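Local coordinates for TIR-like domain-containing protein (Prevotella corporis, PDB 7EBD) that belongs to the prokaryotic STING family and binds C2E in a pocket shared between its two subunits, at residues K48-L53 / N132-F137; N71-S76 / I84-K89. All blocks are in the same frame, centred on the assembly; numbering follows the deposited sequence.

Contact 1: K48-L53 / N132-F137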
ATOM      1  N   LYS A  48       2.994  10.883   9.728  1.00 22.22           N
ATOM      2  CA  LYS A  48       2.653  12.267   9.424  1.00 18.04           C
ATOM      3  C   LYS A  48       1.396  12.290   8.567  1.00 15.15           C
ATOM      4  O   LYS A  48       1.381  11.728   7.467  1.00 15.33           O
ATOM      5  CB  LYS A  48       3.807  12.970   8.711  1.00 23.73           C
ATOM      6  CG  LYS A  48       3.474  14.372   8.229  1.00 29.55           C
ATOM      7  CD  LYS A  48       3.247  15.321   9.393  1.00 36.04           C
ATOM      8  CE  LYS A  48       2.923  16.723   8.904  1.00 33.75           C
ATOM      9  NZ  LYS A  48       2.711  17.666  10.037  1.00 37.20           N
HETATM   10  N   MSE A  49       0.352  12.938   9.071  1.00 13.19           N
HETATM   11  CA  MSE A  49      -0.882  13.108   8.313  1.00 12.01           C
HETATM   12  C   MSE A  49      -0.772  14.324   7.405  1.00 24.31           C
HETATM   13  O   MSE A  49      -0.119  15.304   7.757  1.00 26.69           O
HETATM   14  CB  MSE A  49      -2.081  13.264   9.252  1.00 22.17           C
HETATM   15  CG  MSE A  49      -2.266  12.112  10.219  1.00 31.77           C
HETATM   16 SE   MSE A  49      -2.635  10.441   9.295  1.00 45.72          SE
HETATM   17  CE  MSE A  49      -4.409  10.849   8.616  1.00 24.16           C
ATOM     18  N   PRO A  50      -1.386  14.257   6.226  1.00 27.86           N
ATOM     19  CA  PRO A  50      -1.439  15.443   5.364  1.00 29.73           C
ATOM     20  C   PRO A  50      -2.260  16.542   6.020  1.00 40.03           C
ATOM     21  O   PRO A  50      -3.236  16.279   6.726  1.00 40.09           O
ATOM     22  CB  PRO A  50      -2.110  14.930   4.084  1.00 28.31           C
ATOM     23  CG  PRO A  50      -2.010  13.441   4.150  1.00 32.54           C
ATOM     24  CD  PRO A  50      -2.025  13.088   5.601  1.00 25.08           C
ATOM     25  N   GLU A  51      -1.840  17.788   5.790  1.00 57.98           N
ATOM     26  CA  GLU A  51      -2.575  18.931   6.327  1.00 58.82           C
ATOM     27  C   GLU A  51      -4.032  18.893   5.884  1.00 55.33           C
ATOM     28  O   GLU A  51      -4.949  19.056   6.696  1.00 66.11           O
ATOM     29  CB  GLU A  51      -1.908  20.232   5.884  1.00 64.49           C
ATOM     30  CG  GLU A  51      -0.613  20.546   6.609  1.00 78.90           C
ATOM     31  CD  GLU A  51       0.030  21.824   6.114  1.00 87.62           C
ATOM     32  OE1 GLU A  51      -0.674  22.638   5.480  1.00 90.10           O
ATOM     33  OE2 GLU A  51       1.241  22.012   6.354  1.00 89.99           O
ATOM     34  N   THR A  52      -4.258  18.672   4.594  1.00 47.66           N
ATOM     35  CA  THR A  52      -5.576  18.361   4.065  1.00 57.47           C
ATOM     36  C   THR A  52      -5.411  17.288   3.001  1.00 65.73           C
ATOM     37  O   THR A  52      -4.335  17.130   2.417  1.00 62.01           O
ATOM     38  CB  THR A  52      -6.277  19.596   3.481  1.00 62.24           C
ATOM     39  OG1 THR A  52      -7.566  19.222   2.980  1.00 61.10           O
ATOM     40  CG2 THR A  52      -5.453  20.197   2.348  1.00 55.65           C
ATOM     41  N   LEU A  53      -6.480  16.534   2.761  1.00 70.99           N
ATOM     42  CA  LEU A  53      -6.434  15.484   1.748  1.00 79.42           C
ATOM     43  C   LEU A  53      -6.509  16.154   0.385  1.00 84.29           C
ATOM     44  O   LEU A  53      -7.582  16.353  -0.187  1.00 84.37           O
ATOM     45  CB  LEU A  53      -7.555  14.474   1.954  1.00 82.24           C
ATOM     46  CG  LEU A  53      -7.357  13.587   3.182  1.00 80.48           C
ATOM     47  CD1 LEU A  53      -8.449  12.534   3.290  1.00 82.52           C
ATOM     48  CD2 LEU A  53      -5.978  12.940   3.130  1.00 71.73           C
ATOM     49  N   ASN A 132     -13.692  13.766   9.176  1.00 34.34           N
ATOM     50  CA  ASN A 132     -14.196  12.570   9.845  1.00 31.58           C
ATOM     51  C   ASN A 132     -13.438  11.328   9.398  1.00 30.24           C
ATOM     52  O   ASN A 132     -13.065  10.489  10.227  1.00 30.75           O
ATOM     53  CB  ASN A 132     -15.694  12.409   9.583  1.00 37.38           C
ATOM     54  CG  ASN A 132     -16.521  13.492  10.247  1.00 58.19           C
ATOM     55  OD1 ASN A 132     -16.069  14.145  11.189  1.00 59.75           O
ATOM     56  ND2 ASN A 132     -17.742  13.686   9.762  1.00 58.85           N
ATOM     57  N   GLU A 133     -13.199  11.193   8.090  1.00 26.22           N
ATOM     58  CA  GLU A 133     -12.415  10.063   7.599  1.00 32.46           C
ATOM     59  C   GLU A 133     -11.001  10.087   8.165  1.00 34.13           C
ATOM     60  O   GLU A 133     -10.464   9.043   8.555  1.00 28.87           O
ATOM     61  CB  GLU A 133     -12.389  10.056   6.071  1.00 23.65           C
ATOM     62  CG  GLU A 133     -13.673   9.546   5.435  1.00 37.76           C
ATOM     63  CD  GLU A 133     -13.887   8.060   5.661  1.00 43.41           C
ATOM     64  OE1 GLU A 133     -13.386   7.256   4.847  1.00 51.81           O
ATOM     65  OE2 GLU A 133     -14.556   7.694   6.651  1.00 43.74           O
HETATM   66  N   MSE A 134     -10.388  11.266   8.228  1.00 37.63           N
HETATM   67  CA  MSE A 134      -9.057  11.417   8.809  1.00 38.10           C
HETATM   68  C   MSE A 134      -9.016  10.986  10.273  1.00 39.25           C
HETATM   69  O   MSE A 134      -8.129  10.234  10.692  1.00 32.79           O
HETATM   70  CB  MSE A 134      -8.588  12.869   8.696  1.00 62.58           C
HETATM   71  CG  MSE A 134      -8.314  13.320   7.279  1.00 91.19           C
HETATM   72 SE   MSE A 134      -6.767  12.428   6.519  1.00120.78          SE
HETATM   73  CE  MSE A 134      -5.453  13.842   6.774  1.00117.92           C
ATOM     74  N   ASN A 135      -9.988  11.475  11.048  1.00 30.03           N
ATOM     75  CA  ASN A 135     -10.025  11.166  12.472  1.00 34.25           C
ATOM     76  C   ASN A 135     -10.279   9.685  12.707  1.00 29.98           C
ATOM     77  O   ASN A 135      -9.673   9.085  13.602  1.00 30.86           O
ATOM     78  CB  ASN A 135     -11.093  12.009  13.167  1.00 37.53           C
ATOM     79  CG  ASN A 135     -10.776  13.490  13.135  1.00 44.84           C
ATOM     80  OD1 ASN A 135      -9.611  13.885  13.095  1.00 42.69           O
ATOM     81  ND2 ASN A 135     -11.814  14.318  13.156  1.00 44.39           N
ATOM     82  N   ASN A 136     -11.152   9.072  11.905  1.00 21.28           N
ATOM     83  CA  ASN A 136     -11.389   7.640  12.051  1.00 19.41           C
ATOM     84  C   ASN A 136     -10.156   6.832  11.667  1.00 18.05           C
ATOM     85  O   ASN A 136      -9.831   5.838  12.328  1.00 21.36           O
ATOM     86  CB  ASN A 136     -12.591   7.214  11.211  1.00 20.93           C
ATOM     87  CG  ASN A 136     -12.944   5.755  11.406  1.00 28.72           C
ATOM     88  OD1 ASN A 136     -13.462   5.366  12.452  1.00 31.00           O
ATOM     89  ND2 ASN A 136     -12.660   4.935  10.400  1.00 27.97           N
ATOM     90  N   PHE A 137      -9.462   7.237  10.600  1.00 20.65           N
ATOM     91  CA  PHE A 137      -8.214   6.578  10.232  1.00 24.26           C
ATOM     92  C   PHE A 137      -7.216   6.639  11.381  1.00 32.41           C
ATOM     93  O   PHE A 137      -6.618   5.623  11.756  1.00 32.06           O
ATOM     94  CB  PHE A 137      -7.638   7.223   8.968  1.00 23.07           C
ATOM     95  CG  PHE A 137      -6.271   6.718   8.587  1.00 20.95           C
ATOM     96  CD1 PHE A 137      -6.130   5.612   7.767  1.00 17.51           C
ATOM     97  CD2 PHE A 137      -5.126   7.363   9.033  1.00 23.14           C
ATOM     98  CE1 PHE A 137      -4.876   5.152   7.409  1.00 19.88           C
ATOM     99  CE2 PHE A 137      -3.870   6.904   8.680  1.00 20.84           C
ATOM    100  CZ  PHE A 137      -3.746   5.797   7.866  1.00 21.59           C
TER
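M134 carries the contact, and its chain, a selenomethionine like M49, reaches from the helix into the curve of the 48-53 loop. The interaction is almost wholly apolar. M134 SE lies beside the branched end of L53, 3.5 Å from CD2 and 3.6 Å from CD1, as the two side chains run past each other in opposite senses; L53 is poorly ordered, so these two distances are approximate. On the M49 side, the methyl CE comes within 3.5 Å of M134 SE, so the selenium is gripped between the two loop residues. Bends at chi2 (-68°) and chi3 turn the M134 methyl onto the proline, where CE stands 3.7 Å from P50 CD and 3.3 Å from the carbonyl P50 O.

A second kind of contact is Met-aromatic. M49 SE is 4.9 Å from the centroid of the F137 ring and 71° off its normal, an oblique approach in which M49 CE meets F137 CD2 at 3.6 Å.

Polar ties lie alongside: T52 OG1 hydrogen-bonds E130 OE2, one helical turn before M134. The loop, leading from strand 42-47 to helix 57-67, is thereby fastened to helix 124-146. P50 rests on I57 of helix 57-67, L53 on I107 of helix 104-111, and F137 on I10, A11 and Y14 of helix 6-28.

Contact 2: N71-S76 / I84-K89; sequences NETQMS and IHIVSK. With C2E (9,9'-[(2R,3R,3aS,5S,7aR,9R,10R,10aS,12S,14aR)-3,5,10,12-tetrahydroxy-5,12-dioxidooctahydro-2H,7H-difuro[3,2-d:3',2'-j][1,3,7,9,2,8]tetraoxadiphosphacyclododecine-2,9-diyl]bis(2-amino-1,9-dihydro-6H-purin-6-one)), chain E; ACT (acetate ion), chain C.
The Q74 amide and the H85 imidazole lie side by side, their planes 88° apart, with Q74 OE1 3.2 Å from H85 CE1 in an oblique approach. Q74 gets there because chi1 (61°) sets CG between the backbone N and the carbonyl carbon and the chain then extends. The ring of H85 also meets the rings of H85 and Y82 of the second subunit, at shallow interplanar angles, and its NE2 is hydrogen-bonded to NE2 of that other H85. One of the two guanines of C2E meets backbone atoms of H85: its N1 donates to H85 O at 2.6 Å, a weaker bond from N2 shares that oxygen, and H85 N reaches O6 weakly at 3.4 Å. I84 CG2 also packs on this O6.

E72 lies along V87 on the same face as Q74 and H85, with E72 OE1 3.3 Å from V87 CG1; that oxygen is hydrogen-bonded to N81 of the second subunit. On the opposite face T73 OG1 donates to S88 OG at 2.9 Å, and S88 OG donates on to an acetate oxygen at 2.7 Å, an ion probably from the crystallisation liquor. M75 CE packs at 3.5 Å on I86 CD1, and this face is covered by F18, L21 and W25 of helix 6-28.

Six backbone bonds join the hydrogen-bonded pairs N71-S88, T73-I86 and M75-I84, such as I86 N to T73 O at 2.9 Å. The strand directions differ by 138°, so the antiparallel ribbon is strongly twisted. It is a beta hairpin with a long connecting loop, from which R80 also bonds C2E, consistent with the lid over the ligand pocket in STING proteins.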
ATOM      1  N   ASN A  71      16.662  11.548   4.772  1.00 32.10           N
ATOM      2  CA  ASN A  71      17.363  10.836   3.718  1.00 38.83           C
ATOM      3  C   ASN A  71      16.740   9.459   3.534  1.00 30.21           C
ATOM      4  O   ASN A  71      16.125   8.899   4.448  1.00 24.47           O
ATOM      5  CB  ASN A  71      18.863  10.710   4.021  1.00 48.67           C
ATOM      6  CG  ASN A  71      19.137   9.973   5.311  1.00 59.87           C
ATOM      7  OD1 ASN A  71      19.238  10.578   6.379  1.00 67.91           O
ATOM      8  ND2 ASN A  71      19.268   8.656   5.218  1.00 55.05           N
ATOM      9  N   GLU A  72      16.912   8.922   2.329  1.00 35.13           N
ATOM     10  CA  GLU A  72      16.284   7.666   1.949  1.00 38.50           C
ATOM     11  C   GLU A  72      17.069   6.491   2.515  1.00 43.45           C
ATOM     12  O   GLU A  72      18.285   6.398   2.325  1.00 49.89           O
ATOM     13  CB  GLU A  72      16.212   7.567   0.427  1.00 46.39           C
ATOM     14  CG  GLU A  72      15.332   8.630  -0.204  1.00 51.46           C
ATOM     15  CD  GLU A  72      13.857   8.353  -0.048  1.00 60.13           C
ATOM     16  OE1 GLU A  72      13.060   9.282  -0.292  1.00 57.63           O
ATOM     17  OE2 GLU A  72      13.492   7.222   0.333  1.00 64.76           O
ATOM     18  N   THR A  73      16.371   5.590   3.209  1.00 39.74           N
ATOM     19  CA  THR A  73      16.972   4.376   3.746  1.00 29.44           C
ATOM     20  C   THR A  73      15.992   3.225   3.558  1.00 35.33           C
ATOM     21  O   THR A  73      14.884   3.404   3.041  1.00 39.48           O
ATOM     22  CB  THR A  73      17.350   4.539   5.226  1.00 43.80           C
ATOM     23  OG1 THR A  73      16.264   5.147   5.935  1.00 41.79           O
ATOM     24  CG2 THR A  73      18.599   5.395   5.378  1.00 48.94           C
ATOM     25  N   GLN A  74      16.400   2.033   3.988  1.00 34.85           N
ATOM     26  CA  GLN A  74      15.539   0.866   3.873  1.00 37.76           C
ATOM     27  C   GLN A  74      15.791  -0.079   5.040  1.00 41.85           C
ATOM     28  O   GLN A  74      16.852  -0.063   5.668  1.00 44.76           O
ATOM     29  CB  GLN A  74      15.744   0.141   2.538  1.00 34.32           C
ATOM     30  CG  GLN A  74      17.147  -0.389   2.311  1.00 35.95           C
ATOM     31  CD  GLN A  74      17.289  -1.075   0.965  1.00 53.75           C
ATOM     32  OE1 GLN A  74      16.907  -0.524  -0.067  1.00 51.93           O
ATOM     33  NE2 GLN A  74      17.835  -2.286   0.971  1.00 53.73           N
HETATM   34  N   MSE A  75      14.781  -0.898   5.320  1.00 48.47           N
HETATM   35  CA  MSE A  75      14.832  -1.918   6.358  1.00 44.31           C
HETATM   36  C   MSE A  75      14.654  -3.300   5.737  1.00 49.23           C
HETATM   37  O   MSE A  75      13.723  -3.518   4.959  1.00 46.77           O
HETATM   38  CB  MSE A  75      13.740  -1.688   7.406  1.00 39.33           C
HETATM   39  CG  MSE A  75      13.639  -0.275   7.962  1.00 52.63           C
HETATM   40 SE   MSE A  75      11.988  -0.064   8.991  1.00 58.90          SE
HETATM   41  CE  MSE A  75      12.343   1.642   9.863  1.00 56.17           C
ATOM     42  N   SER A  76      15.533  -4.235   6.080  1.00 48.65           N
ATOM     43  CA  SER A  76      15.413  -5.611   5.616  1.00 52.95           C
ATOM     44  C   SER A  76      14.490  -6.376   6.558  1.00 58.72           C
ATOM     45  O   SER A  76      14.798  -6.531   7.745  1.00 75.11           O
ATOM     46  CB  SER A  76      16.783  -6.281   5.535  1.00 71.79           C
ATOM     47  OG  SER A  76      17.531  -5.776   4.443  1.00 85.16           O
ATOM     48  N   ILE A  84      11.600  -2.635   3.187  1.00 32.26           N
ATOM     49  CA  ILE A  84      10.705  -1.510   3.430  1.00 26.63           C
ATOM     50  C   ILE A  84      11.492  -0.223   3.241  1.00 23.34           C
ATOM     51  O   ILE A  84      12.438   0.048   3.985  1.00 31.91           O
ATOM     52  CB  ILE A  84      10.107  -1.580   4.842  1.00 35.64           C
ATOM     53  CG1 ILE A  84       9.508  -2.962   5.097  1.00 39.12           C
ATOM     54  CG2 ILE A  84       9.064  -0.484   5.037  1.00 29.61           C
ATOM     55  CD1 ILE A  84       9.208  -3.224   6.549  1.00 46.08           C
ATOM     56  N   HIS A  85      11.104   0.578   2.254  1.00 18.99           N
ATOM     57  CA  HIS A  85      11.780   1.839   1.999  1.00 15.58           C
ATOM     58  C   HIS A  85      11.171   2.945   2.851  1.00 19.32           C
ATOM     59  O   HIS A  85       9.947   3.040   2.988  1.00 13.91           O
ATOM     60  CB  HIS A  85      11.709   2.201   0.517  1.00 25.54           C
ATOM     61  CG  HIS A  85      12.520   1.300  -0.363  1.00 44.08           C
ATOM     62  ND1 HIS A  85      13.836   1.558  -0.682  1.00 51.36           N
ATOM     63  CD2 HIS A  85      12.204   0.141  -0.988  1.00 50.98           C
ATOM     64  CE1 HIS A  85      14.295   0.599  -1.466  1.00 49.96           C
ATOM     65  NE2 HIS A  85      13.324  -0.274  -1.667  1.00 47.26           N
ATOM     66  N   ILE A  86      12.035   3.776   3.430  1.00 21.34           N
ATOM     67  CA  ILE A  86      11.635   4.793   4.392  1.00 28.48           C
ATOM     68  C   ILE A  86      12.497   6.032   4.192  1.00 13.98           C
ATOM     69  O   ILE A  86      13.503   6.017   3.478  1.00 27.79           O
ATOM     70  CB  ILE A  86      11.774   4.297   5.844  1.00 30.09           C
ATOM     71  CG1 ILE A  86      13.144   3.642   6.030  1.00 36.20           C
ATOM     72  CG2 ILE A  86      10.649   3.338   6.199  1.00 26.88           C
ATOM     73  CD1 ILE A  86      13.716   3.780   7.413  1.00 35.55           C
ATOM     74  N   VAL A  87      12.093   7.108   4.858  1.00 18.20           N
ATOM     75  CA  VAL A  87      12.908   8.306   5.010  1.00 20.80           C
ATOM     76  C   VAL A  87      13.178   8.493   6.494  1.00 25.44           C
ATOM     77  O   VAL A  87      12.289   8.283   7.329  1.00 24.41           O
ATOM     78  CB  VAL A  87      12.229   9.551   4.407  1.00 22.37           C
ATOM     79  CG1 VAL A  87      12.323   9.519   2.892  1.00 29.46           C
ATOM     80  CG2 VAL A  87      10.779   9.625   4.841  1.00 21.70           C
ATOM     81  N   SER A  88      14.410   8.865   6.827  1.00 25.02           N
ATOM     82  CA  SER A  88      14.803   8.914   8.226  1.00 24.04           C
ATOM     83  C   SER A  88      15.859   9.987   8.436  1.00 30.93           C
ATOM     84  O   SER A  88      16.349  10.612   7.493  1.00 27.81           O
ATOM     85  CB  SER A  88      15.324   7.557   8.708  1.00 19.25           C
ATOM     86  OG  SER A  88      16.490   7.184   7.997  1.00 23.31           O
ATOM     87  N   LYS A  89      16.194  10.190   9.706  1.00 31.78           N
ATOM     88  CA  LYS A  89      17.264  11.092  10.099  1.00 19.50           C
ATOM     89  C   LYS A  89      17.801  10.640  11.450  1.00 18.23           C
ATOM     90  O   LYS A  89      17.240   9.756  12.108  1.00 30.70           O
ATOM     91  CB  LYS A  89      16.790  12.550  10.156  1.00 13.36           C
ATOM     92  CG  LYS A  89      15.879  12.861  11.329  1.00 20.32           C
ATOM     93  CD  LYS A  89      15.351  14.285  11.263  1.00 38.06           C
ATOM     94  CE  LYS A  89      16.134  15.207  12.182  1.00 54.87           C
ATOM     95  NZ  LYS A  89      15.450  16.517  12.367  1.00 56.11           N
TER
HETATM   96  P1  C2E E 402       0.192  -2.673   0.855  1.00 14.68           P
HETATM   97  O2P C2E E 402       1.315  -3.653   0.616  1.00 19.33           O
HETATM   98  O1P C2E E 402      -0.734  -3.370   1.815  1.00 15.14           O
HETATM   99  O5' C2E E 402       0.643  -1.318   1.659  1.00 16.10           O
HETATM  100  C5' C2E E 402      -0.363  -0.545   2.236  1.00  4.91           C
HETATM  101  C4' C2E E 402       0.202   0.871   2.544  1.00  9.30           C
HETATM  102  O4' C2E E 402       1.169   0.779   3.415  1.00 10.59           O
HETATM  103  C3' C2E E 402       0.844   1.486   1.282  1.00  5.68           C
HETATM  104  O3' C2E E 402      -0.083   2.188   0.599  1.00 19.97           O
HETATM  105  C2' C2E E 402       1.919   2.411   1.880  1.00 10.14           C
HETATM  106  O2' C2E E 402       1.311   3.706   2.312  1.00  9.45           O
HETATM  107  C1' C2E E 402       2.356   1.775   2.937  1.00 10.34           C
HETATM  108  N9  C2E E 402       3.540   1.026   2.616  1.00 18.19           N
HETATM  109  C8  C2E E 402       3.523  -0.266   2.257  1.00 16.20           C
HETATM  110  N7  C2E E 402       4.821  -0.574   2.043  1.00 13.64           N
HETATM  111  C5  C2E E 402       5.571   0.512   2.274  1.00 21.38           C
HETATM  112  C6  C2E E 402       7.083   0.761   2.197  1.00 24.14           C
HETATM  113  O6  C2E E 402       7.818  -0.110   1.882  1.00 17.95           O
HETATM  114  N1  C2E E 402       7.609   2.053   2.506  1.00 26.17           N
HETATM  115  C2  C2E E 402       6.726   3.122   2.889  1.00 23.41           C
HETATM  116  N2  C2E E 402       7.258   4.434   3.203  1.00 25.77           N
HETATM  117  N3  C2E E 402       5.287   2.886   2.962  1.00 17.62           N
HETATM  118  C4  C2E E 402       4.750   1.537   2.641  1.00  5.51           C
HETATM  119  P11 C2E E 402       0.370   2.508  -0.971  1.00 13.00           P
HETATM  120  O21 C2E E 402       1.598   3.368  -1.146  1.00 18.12           O
HETATM  121  O11 C2E E 402      -0.764   3.312  -1.564  1.00 11.82           O
HETATM  122  O5A C2E E 402       0.379   1.055  -1.751  1.00 19.35           O
HETATM  123  C5A C2E E 402      -0.924   0.581  -1.955  1.00 10.63           C
HETATM  124  C4A C2E E 402      -0.875  -0.782  -2.526  1.00 12.09           C
HETATM  125  O4A C2E E 402      -0.311  -0.765  -3.704  1.00 16.73           O
HETATM  126  C3A C2E E 402       0.077  -1.789  -1.576  1.00 12.98           C
HETATM  127  O3A C2E E 402      -0.752  -2.383  -0.474  1.00 16.94           O
HETATM  128  C2A C2E E 402       0.472  -2.668  -2.327  1.00 17.59           C
HETATM  129  O2A C2E E 402      -0.568  -3.743  -2.502  1.00  6.43           O
HETATM  130  C1A C2E E 402       0.682  -1.903  -3.736  1.00 11.68           C
HETATM  131  N91 C2E E 402       1.906  -1.447  -3.822  1.00 22.29           N
HETATM  132  C81 C2E E 402       2.409  -0.230  -3.542  1.00  8.66           C
HETATM  133  N71 C2E E 402       3.730  -0.281  -3.801  1.00 15.59           N
HETATM  134  C51 C2E E 402       4.017  -1.505  -4.232  1.00 18.04           C
HETATM  135  C61 C2E E 402       5.334  -2.139  -4.674  1.00 15.63           C
HETATM  136  O61 C2E E 402       6.329  -1.501  -4.662  1.00 19.94           O
HETATM  137  N11 C2E E 402       5.366  -3.503  -5.099  1.00 17.44           N
HETATM  138  C21 C2E E 402       4.152  -4.278  -5.110  1.00 14.72           C
HETATM  139  N21 C2E E 402       4.183  -5.664  -5.541  1.00 21.54           N
HETATM  140  N31 C2E E 402       2.896  -3.669  -4.688  1.00 16.03           N
HETATM  141  C41 C2E E 402       2.873  -2.244  -4.248  1.00  5.22           C
HETATM  142  C   ACT C 401      20.151   7.814   8.017  1.00 51.76           C
HETATM  143  O   ACT C 401      18.996   8.287   8.215  1.00 54.29           O
HETATM  144  OXT ACT C 401      20.722   7.554   6.921  1.00 56.31           O
HETATM  145  CH3 ACT C 401      20.969   7.519   9.309  1.00 44.00           C

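Contact 1 is buried and contact 2 only partly so; their centres are 23 Å apart, on opposite sides of the chain's centre, and their nearest atoms are about 9 Å apart. Both press on helix 6-28, contact 1 near I10 and Y14, contact 2 further along at F18 and W25. Strand 94-99 links the two through backbone hydrogen bonds, D99 with K48 at the start of 48-53 and Y98 with V87. Their chemistry follows position. The loop-to-helix contact relies on selenium and methyl packing, whereas the hairpin is held by backbone hydrogen bonds and turns polar groups toward C2E and the second subunit. Contact 1 touches no other protein chain of the assembly.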